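Local atomic coordinates of ribonuclease P protein component 3 (Thermococcus kodakarensis KOD1, PDB entry 3WYZ), a protein that probably serves as the Rpp30-like protein subunit of archaeal ribonuclease P, the RNA-protein enzyme that removes the 5' leader from precursor tRNA. Residues Glu15-Asp20 with Phe174-Ala179; Phe31-Phe36 with Tyr62-Leu67; Val70-Ser75 with Gly93-Ile98. One frame throughout, in Å; residues are numbered along the deposited sequence.

Contact 1. Residues Glu15-Asp20 with Phe174-Ala179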
loop_
_atom_site.group_PDB
_atom_site.type_symbol
_atom_site.label_atom_id
_atom_site.label_comp_id
_atom_site.label_asym_id
_atom_site.label_seq_id
_atom_site.Cartn_x
_atom_site.Cartn_y
_atom_site.Cartn_z
ATOM N N GLU A 15 -2.196 0.474 10.496
ATOM C CA GLU A 15 -0.995 0.280 9.679
ATOM C C GLU A 15 -1.290 -0.803 8.647
ATOM O O GLU A 15 -1.464 -1.961 8.999
ATOM C CB GLU A 15 0.193 -0.094 10.570
ATOM C CG GLU A 15 1.476 -0.494 9.850
ATOM C CD GLU A 15 1.864 0.429 8.706
ATOM O OE1 GLU A 15 1.356 0.224 7.592
ATOM O OE2 GLU A 15 2.702 1.336 8.913
ATOM N N MET A 16 -1.350 -0.400 7.379
ATOM C CA MET A 16 -1.816 -1.256 6.290
ATOM C C MET A 16 -0.762 -2.181 5.700
ATOM O O MET A 16 -1.110 -3.123 5.001
ATOM C CB MET A 16 -2.381 -0.401 5.154
ATOM C CG MET A 16 -3.675 0.313 5.483
ATOM S SD MET A 16 -5.012 -0.831 5.831
ATOM C CE MET A 16 -5.454 -1.372 4.176
ATOM N N ASP A 17 0.511 -1.929 5.976
ATOM C CA ASP A 17 1.576 -2.666 5.309
ATOM C C ASP A 17 2.854 -2.724 6.151
ATOM O O ASP A 17 3.627 -1.775 6.190
ATOM C CB ASP A 17 1.832 -2.008 3.945
ATOM C CG ASP A 17 2.809 -2.772 3.078
ATOM O OD1 ASP A 17 3.088 -3.950 3.373
ATOM O OD2 ASP A 17 3.281 -2.170 2.082
ATOM N N VAL A 18 3.036 -3.841 6.851
ATOM C CA VAL A 18 4.302 -4.181 7.501
ATOM C C VAL A 18 4.666 -5.609 7.100
ATOM O O VAL A 18 3.798 -6.474 7.008
ATOM C CB VAL A 18 4.240 -4.048 9.039
ATOM C CG1 VAL A 18 4.095 -2.594 9.441
ATOM C CG2 VAL A 18 3.100 -4.848 9.626
ATOM N N ARG A 19 5.951 -5.852 6.866
ATOM C CA ARG A 19 6.394 -7.090 6.220
ATOM C C ARG A 19 7.361 -7.936 7.052
ATOM O O ARG A 19 7.906 -8.916 6.547
ATOM C CB ARG A 19 7.030 -6.743 4.875
ATOM C CG ARG A 19 6.070 -6.067 3.913
ATOM C CD ARG A 19 6.788 -5.233 2.868
ATOM N NE ARG A 19 5.847 -4.454 2.069
ATOM C CZ ARG A 19 6.181 -3.729 1.005
ATOM N NH1 ARG A 19 7.442 -3.679 0.587
ATOM N NH2 ARG A 19 5.243 -3.055 0.348
ATOM N N ASP A 20 7.543 -7.573 8.322
ATOM C CA ASP A 20 8.508 -8.231 9.211
ATOM C C ASP A 20 7.859 -8.559 10.565
ATOM O O ASP A 20 7.033 -7.787 11.067
ATOM C CB ASP A 20 9.721 -7.311 9.404
ATOM C CG ASP A 20 10.841 -7.961 10.196
ATOM O OD1 ASP A 20 11.442 -8.935 9.698
ATOM O OD2 ASP A 20 11.142 -7.484 11.309
ATOM N N PHE A 174 -3.962 5.557 1.569
ATOM C CA PHE A 174 -3.458 5.438 2.923
ATOM C C PHE A 174 -1.957 5.675 2.956
ATOM O O PHE A 174 -1.274 5.485 1.946
ATOM C CB PHE A 174 -3.800 4.065 3.508
ATOM C CG PHE A 174 -3.343 2.905 2.668
ATOM C CD1 PHE A 174 -2.069 2.380 2.816
ATOM C CD2 PHE A 174 -4.201 2.313 1.758
ATOM C CE1 PHE A 174 -1.654 1.302 2.055
ATOM C CE2 PHE A 174 -3.793 1.233 0.996
ATOM C CZ PHE A 174 -2.515 0.732 1.141
ATOM N N ILE A 175 -1.465 6.116 4.113
ATOM C CA ILE A 175 -0.037 6.230 4.355
ATOM C C ILE A 175 0.409 4.970 5.083
ATOM O O ILE A 175 -0.278 4.504 5.993
ATOM C CB ILE A 175 0.324 7.449 5.231
ATOM C CG1 ILE A 175 -0.299 8.745 4.686
ATOM C CG2 ILE A 175 1.837 7.577 5.363
ATOM C CD1 ILE A 175 0.090 9.098 3.270
ATOM N N THR A 176 1.568 4.438 4.698
ATOM C CA THR A 176 2.117 3.261 5.355
ATOM C C THR A 176 3.641 3.255 5.360
ATOM O O THR A 176 4.275 3.872 4.517
ATOM C CB THR A 176 1.587 1.958 4.722
ATOM O OG1 THR A 176 2.149 0.835 5.406
ATOM C CG2 THR A 176 1.927 1.877 3.231
ATOM N N SER A 177 4.217 2.559 6.335
ATOM C CA SER A 177 5.661 2.401 6.420
ATOM C C SER A 177 6.178 1.424 5.371
ATOM O O SER A 177 7.277 1.611 4.841
ATOM C CB SER A 177 6.075 1.921 7.818
ATOM O OG SER A 177 5.640 0.586 8.058
ATOM N N SER A 178 5.391 0.389 5.076
ATOM C CA SER A 178 5.836 -0.727 4.234
ATOM C C SER A 178 7.149 -1.269 4.800
ATOM O O SER A 178 8.089 -1.550 4.055
ATOM C CB SER A 178 6.001 -0.294 2.770
ATOM O OG SER A 178 4.788 0.219 2.246
ATOM N N ALA A 179 7.196 -1.403 6.126
ATOM C CA ALA A 179 8.430 -1.713 6.846
ATOM C C ALA A 179 8.862 -3.152 6.621
ATOM O O ALA A 179 8.046 -4.077 6.700
ATOM C CB ALA A 179 8.261 -1.446 8.331
HETATM O O HOH W 1 -1.474 2.360 6.973
#

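Contact 2. Residues Phe31-Phe36 with Tyr62-Leu67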
loop_
_atom_site.group_PDB
_atom_site.type_symbol
_atom_site.label_atom_id
_atom_site.label_comp_id
_atom_site.label_asym_id
_atom_site.label_seq_id
_atom_site.Cartn_x
_atom_site.Cartn_y
_atom_site.Cartn_z
ATOM N N PHE A 31 -0.439 1.255 16.748
ATOM C CA PHE A 31 -1.614 1.265 15.873
ATOM C C PHE A 31 -2.701 0.341 16.402
ATOM O O PHE A 31 -2.412 -0.662 17.052
ATOM C CB PHE A 31 -1.219 0.857 14.455
ATOM C CG PHE A 31 -0.276 1.819 13.795
ATOM C CD1 PHE A 31 1.104 1.665 13.926
ATOM C CD2 PHE A 31 -0.763 2.893 13.052
ATOM C CE1 PHE A 31 1.978 2.555 13.323
ATOM C CE2 PHE A 31 0.107 3.791 12.452
ATOM C CZ PHE A 31 1.480 3.622 12.586
ATOM N N ASP A 32 -3.950 0.690 16.113
ATOM C CA ASP A 32 -5.102 -0.097 16.548
ATOM C C ASP A 32 -5.260 -1.399 15.766
ATOM O O ASP A 32 -5.761 -2.390 16.299
ATOM C CB ASP A 32 -6.374 0.738 16.441
ATOM C CG ASP A 32 -6.385 1.894 17.416
ATOM O OD1 ASP A 32 -5.624 2.863 17.211
ATOM O OD2 ASP A 32 -7.149 1.822 18.398
ATOM N N GLU A 33 -4.858 -1.381 14.498
ATOM C CA GLU A 33 -4.818 -2.581 13.671
ATOM C C GLU A 33 -3.540 -2.571 12.855
ATOM O O GLU A 33 -3.106 -1.518 12.385
ATOM C CB GLU A 33 -6.013 -2.633 12.720
ATOM C CG GLU A 33 -7.369 -2.499 13.393
ATOM C CD GLU A 33 -8.526 -2.725 12.431
ATOM O OE1 GLU A 33 -8.540 -3.782 11.757
ATOM O OE2 GLU A 33 -9.424 -1.849 12.356
ATOM N N VAL A 34 -2.942 -3.744 12.681
ATOM C CA VAL A 34 -1.733 -3.877 11.877
ATOM C C VAL A 34 -1.901 -5.032 10.896
ATOM O O VAL A 34 -2.131 -6.170 11.300
ATOM C CB VAL A 34 -0.477 -4.098 12.748
ATOM C CG1 VAL A 34 0.772 -4.148 11.881
ATOM C CG2 VAL A 34 -0.341 -2.992 13.784
ATOM N N VAL A 35 -1.798 -4.721 9.606
ATOM C CA VAL A 35 -1.883 -5.719 8.551
ATOM C C VAL A 35 -0.480 -6.237 8.217
ATOM O O VAL A 35 0.409 -5.455 7.906
ATOM C CB VAL A 35 -2.532 -5.116 7.290
ATOM C CG1 VAL A 35 -2.596 -6.144 6.165
ATOM C CG2 VAL A 35 -3.923 -4.569 7.610
ATOM N N PHE A 36 -0.284 -7.550 8.303
ATOM C CA PHE A 36 0.973 -8.168 7.903
ATOM C C PHE A 36 0.950 -8.489 6.411
ATOM O O PHE A 36 0.057 -9.182 5.931
ATOM C CB PHE A 36 1.245 -9.444 8.702
ATOM C CG PHE A 36 2.557 -10.096 8.358
ATOM C CD1 PHE A 36 2.640 -11.016 7.317
ATOM C CD2 PHE A 36 3.705 -9.782 9.065
ATOM C CE1 PHE A 36 3.848 -11.611 6.991
ATOM C CE2 PHE A 36 4.914 -10.373 8.747
ATOM C CZ PHE A 36 4.985 -11.290 7.709
ATOM N N TYR A 62 -0.943 -13.677 12.494
ATOM C CA TYR A 62 -1.068 -12.213 12.521
ATOM C C TYR A 62 -2.499 -11.672 12.527
ATOM O O TYR A 62 -2.716 -10.531 12.934
ATOM C CB TYR A 62 -0.336 -11.610 11.330
ATOM C CG TYR A 62 1.120 -11.978 11.259
ATOM C CD1 TYR A 62 2.058 -11.343 12.062
ATOM C CD2 TYR A 62 1.562 -12.960 10.379
ATOM C CE1 TYR A 62 3.396 -11.680 11.995
ATOM C CE2 TYR A 62 2.894 -13.301 10.300
ATOM C CZ TYR A 62 3.807 -12.660 11.104
ATOM O OH TYR A 62 5.135 -13.007 11.012
ATOM N N GLY A 63 -3.458 -12.466 12.060
ATOM C CA GLY A 63 -4.858 -12.043 11.988
ATOM C C GLY A 63 -5.211 -11.479 10.624
ATOM O O GLY A 63 -5.814 -12.169 9.799
ATOM N N LYS A 64 -4.844 -10.218 10.397
ATOM C CA LYS A 64 -5.068 -9.554 9.113
ATOM C C LYS A 64 -3.841 -9.727 8.225
ATOM O O LYS A 64 -2.716 -9.448 8.646
ATOM C CB LYS A 64 -5.354 -8.067 9.320
ATOM C CG LYS A 64 -6.617 -7.779 10.119
ATOM C CD LYS A 64 -7.853 -8.068 9.290
ATOM C CE LYS A 64 -9.148 -7.716 10.010
ATOM N NZ LYS A 64 -10.384 -8.183 9.310
ATOM N N VAL A 65 -4.060 -10.182 6.998
ATOM C CA VAL A 65 -2.969 -10.481 6.083
ATOM C C VAL A 65 -3.210 -9.837 4.720
ATOM O O VAL A 65 -4.318 -9.903 4.175
ATOM C CB VAL A 65 -2.771 -12.012 5.916
ATOM C CG1 VAL A 65 -1.685 -12.315 4.892
ATOM C CG2 VAL A 65 -2.405 -12.650 7.250
ATOM N N ALA A 66 -2.165 -9.209 4.182
ATOM C CA ALA A 66 -2.183 -8.700 2.810
ATOM C C ALA A 66 -1.178 -9.461 1.958
ATOM O O ALA A 66 -0.183 -9.978 2.462
ATOM C CB ALA A 66 -1.872 -7.223 2.792
ATOM N N LEU A 67 -1.450 -9.528 0.663
ATOM C CA LEU A 67 -0.571 -10.193 -0.279
ATOM C C LEU A 67 -0.030 -9.171 -1.275
ATOM O O LEU A 67 -0.795 -8.596 -2.057
ATOM C CB LEU A 67 -1.344 -11.290 -1.004
ATOM C CG LEU A 67 -0.533 -12.282 -1.833
ATOM C CD1 LEU A 67 0.365 -13.131 -0.942
ATOM C CD2 LEU A 67 -1.484 -13.155 -2.639
#

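Contact 3. Residues Val70-Ser75 with Gly93-Ile98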
loop_
_atom_site.group_PDB
_atom_site.type_symbol
_atom_site.label_atom_id
_atom_site.label_comp_id
_atom_site.label_asym_id
_atom_site.label_seq_id
_atom_site.Cartn_x
_atom_site.Cartn_y
_atom_site.Cartn_z
ATOM N N VAL A 70 4.672 -8.638 -6.593
ATOM C CA VAL A 70 5.686 -7.953 -7.388
ATOM C C VAL A 70 5.973 -8.817 -8.621
ATOM O O VAL A 70 6.364 -9.980 -8.506
ATOM C CB VAL A 70 6.960 -7.642 -6.566
ATOM C CG1 VAL A 70 6.591 -7.042 -5.214
ATOM C CG2 VAL A 70 7.818 -8.874 -6.353
ATOM N N THR A 71 5.732 -8.255 -9.801
ATOM C CA THR A 71 5.857 -8.997 -11.053
ATOM C C THR A 71 5.841 -8.059 -12.258
ATOM O O THR A 71 5.465 -6.891 -12.147
ATOM C CB THR A 71 4.729 -10.047 -11.206
ATOM O OG1 THR A 71 4.888 -10.751 -12.443
ATOM C CG2 THR A 71 3.351 -9.395 -11.182
ATOM N N ARG A 72 6.264 -8.586 -13.405
ATOM C CA ARG A 72 6.243 -7.844 -14.663
ATOM C C ARG A 72 5.345 -8.545 -15.680
ATOM O O ARG A 72 5.622 -8.530 -16.879
ATOM C CB ARG A 72 7.667 -7.695 -15.221
ATOM C CG ARG A 72 8.627 -6.918 -14.330
ATOM C CD ARG A 72 8.112 -5.518 -14.022
ATOM N NE ARG A 72 9.195 -4.569 -13.772
ATOM C CZ ARG A 72 9.902 -3.953 -14.718
ATOM N NH1 ARG A 72 9.663 -4.178 -16.009
ATOM N NH2 ARG A 72 10.863 -3.106 -14.370
ATOM N N LYS A 73 4.263 -9.153 -15.196
ATOM C CA LYS A 73 3.316 -9.854 -16.057
ATOM C C LYS A 73 1.888 -9.528 -15.630
ATOM O O LYS A 73 1.398 -10.081 -14.648
ATOM C CB LYS A 73 3.563 -11.363 -16.003
ATOM C CG LYS A 73 4.888 -11.782 -16.620
ATOM C CD LYS A 73 5.158 -13.266 -16.439
ATOM C CE LYS A 73 6.550 -13.626 -16.934
ATOM N NZ LYS A 73 6.805 -15.091 -16.883
ATOM N N PRO A 74 1.220 -8.614 -16.361
ATOM C CA PRO A 74 -0.161 -8.203 -16.085
ATOM C C PRO A 74 -1.157 -9.353 -15.895
ATOM O O PRO A 74 -2.051 -9.261 -15.051
ATOM C CB PRO A 74 -0.520 -7.388 -17.326
ATOM C CG PRO A 74 0.767 -6.765 -17.727
ATOM C CD PRO A 74 1.815 -7.802 -17.441
ATOM N N SER A 75 -0.999 -10.422 -16.670
ATOM C CA SER A 75 -1.909 -11.573 -16.611
ATOM C C SER A 75 -1.978 -12.238 -15.230
ATOM O O SER A 75 -2.988 -12.851 -14.885
ATOM C CB SER A 75 -1.511 -12.616 -17.668
ATOM O OG SER A 75 -0.135 -12.951 -17.571
ATOM N N GLY A 93 3.841 -1.017 -7.249
ATOM C CA GLY A 93 3.899 -0.098 -8.375
ATOM C C GLY A 93 5.310 0.058 -8.911
ATOM O O GLY A 93 6.261 -0.417 -8.302
ATOM N N GLY A 94 5.442 0.728 -10.053
ATOM C CA GLY A 94 6.746 0.978 -10.660
ATOM C C GLY A 94 6.786 0.758 -12.160
ATOM O O GLY A 94 7.483 1.481 -12.880
ATOM N N ASP A 95 6.069 -0.262 -12.626
ATOM C CA ASP A 95 5.926 -0.523 -14.051
ATOM C C ASP A 95 4.565 0.011 -14.483
ATOM O O ASP A 95 3.565 -0.191 -13.791
ATOM C CB ASP A 95 6.049 -2.025 -14.329
ATOM C CG ASP A 95 6.009 -2.370 -15.819
ATOM O OD1 ASP A 95 6.106 -1.467 -16.679
ATOM O OD2 ASP A 95 5.889 -3.570 -16.134
ATOM N N MET A 96 4.532 0.699 -15.621
ATOM C CA MET A 96 3.312 1.351 -16.078
ATOM C C MET A 96 2.223 0.373 -16.511
ATOM O O MET A 96 1.035 0.636 -16.296
ATOM C CB MET A 96 3.618 2.340 -17.203
ATOM C CG MET A 96 4.053 3.706 -16.702
ATOM S SD MET A 96 2.798 4.526 -15.694
ATOM C CE MET A 96 3.093 6.234 -16.152
ATOM N N ARG A 97 2.623 -0.743 -17.124
ATOM C CA ARG A 97 1.689 -1.825 -17.452
ATOM C C ARG A 97 1.091 -2.438 -16.183
ATOM O O ARG A 97 -0.090 -2.801 -16.153
ATOM C CB ARG A 97 2.386 -2.927 -18.256
ATOM C CG ARG A 97 2.753 -2.528 -19.672
ATOM C CD ARG A 97 3.234 -3.723 -20.486
ATOM N NE ARG A 97 3.476 -3.359 -21.881
ATOM C CZ ARG A 97 3.872 -4.203 -22.834
ATOM N NH1 ARG A 97 4.082 -5.490 -22.565
ATOM N NH2 ARG A 97 4.058 -3.753 -24.072
ATOM N N ILE A 98 1.919 -2.554 -15.148
ATOM C CA ILE A 98 1.498 -3.110 -13.864
ATOM C C ILE A 98 0.592 -2.138 -13.130
ATOM O O ILE A 98 -0.463 -2.531 -12.636
ATOM C CB ILE A 98 2.709 -3.476 -12.979
ATOM C CG1 ILE A 98 3.532 -4.588 -13.650
ATOM C CG2 ILE A 98 2.269 -3.895 -11.580
ATOM C CD1 ILE A 98 2.788 -5.887 -13.894
#

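Contact 1. Residues Glu15-Asp20 with Phe174-Ala179
One face of the F174 ring carries M16, whose CG lies 4.0 Å from the ring centroid, displaced toward the rim, in a CH-pi contact, while CB rests against CE1. SD stands obliquely above the same ring in a Met-aromatic contact. The guanidinium of R19 has S178 CB over one face, and its NE and NH2 grip D17 side-on, NH2 reaching OD2 at 2.8 Å. The hydroxyl of S178 also donates to this oxygen, D17 OD2, at 2.8 Å, but from above the carboxylate plane, while D17 OD1 takes a further bond from T37. The E15 carboxylate is shared out similarly. The bend at chi2 (46°) sets CD beside T176 OG1. S177 N meets E15 OE2 on its syn side, and S177 OG approaches from the same face but well above the plane; OE1 accepts D17 N on its anti side, at 2.8 Å. Backbone contact is sparse: R19 N donates to A179 O (2.8 Å), and one water bridges M16 N and I175 O. Buried carboxylates and hydroxyls, with one bridging water, thus help join the first and last strands of the TIM barrel-like fold. Strand 14-18 bonds on its other side to 33-41, and F174 pairs with I137 of strand 136-140. Helix 211-217 packs on M16, and helix 188-198 on E15 and I175.

Contact 2. Residues Phe31-Phe36 with Tyr62-Leu67
F36 and Y62 lie face to face in an offset stack, their ring centroids 3.8 Å apart and their planes only 6° from parallel. F36 CD2 sits over the centre of the tyrosine ring, and Y62 CE2 over that of the phenylalanine. F36 CB adds a CH-pi contact, 4.0 Å from the Y62 centroid; CG is anti to the backbone N (chi1 -178°), and at the far end of the stack F36 CE2 lies 3.5 Å from Y62 OH. Next to the stack, F36 takes part in parallel pairing with V65: its N donates to K64 O at 3.1 Å, and its O accepts A66 N at 2.8 Å. V35 CG1 packs on A66 CB (3.6 Å), while CG2 borders K64 CB. Further out, the amine of K64 reaches V217 O, and E33 OE2 is hydrogen-bonded to the hydroxyl of Y12. H24 of helix 21-30 meets the Y62 ring edge-to-face and also touches F36. The contact belongs to a beta-alpha-beta crossover: strand 33-41 leads through helix 48-62 into strand 65-70. F36 and V65 point to the same side of the sheet, where L58 of that helix packs on both, and strand 14-18 flanks 33-41 on its other edge.

Contact 3. Residues Val70-Ser75 with Gly93-Ile98
I98 reaches T71 and P74 through two successive bends: CG1 stands beside its own backbone N, anti to the carbonyl carbon, and chi2 of -60° then turns CD1 onto the other segment. This joins two neighbouring beta-alpha turns of the TIM barrel-like fold, the loops that follow strands 65-70 and 88-92 and lead into helices 74-83 and 96-104. CD1 settles against the backbone of the first turn, 3.8 Å from K73 N, and also meets the P74 ring at CD (4.1 Å), the two side chains crossing at about a right angle. Beside it, P74 CG borders R97 CB.

The second part of the contact is polar and nearer the surface. R72 is bent at chi2 (-57°), which brings CD to 3.6 Å from D95 OD2. D95 lies across one face of the guanidinium rather than at its edge, with CB offset toward the rim. The salt bridge from R72 NH1 to D95 OD2 is accordingly long, 3.8 Å, with the oxygen well outside the guanidinium plane and no N-H directed at it; the attraction is probably one of charge alone. D95 occupies the N-cap position of helix 96-104. The turns are anchored separately as well: T71 OG1 bonds to L42 O, K73 forms a salt bridge with D44, and the backbone of G94 is held by N99 and R117. No hydrogen bond joins the two segments, and the closest approach is carbon to carbonyl, with I98 CD1 3.4 Å from T71 O.

From the N terminus, strand 14-18 opens the largest loop, which closes only when contact 1 brings 174-179 back beside it, joining the outermost strands of the sheet. Contacts 2 and 3 both fall within that loop, one after the other, and no loops cross. Contact 2 closes the unit from strand 33-41 to strand 65-70. That strand then runs into the 70-75 segment, where contact 3 opens; it closes on the turn after strand 88-92. Contacts 1 and 2 touch, since E15 pairs through its backbone with E33 and V35. Contact 3 lies on the opposite side of the chain's centre from contact 2, their centres about 24 Å apart.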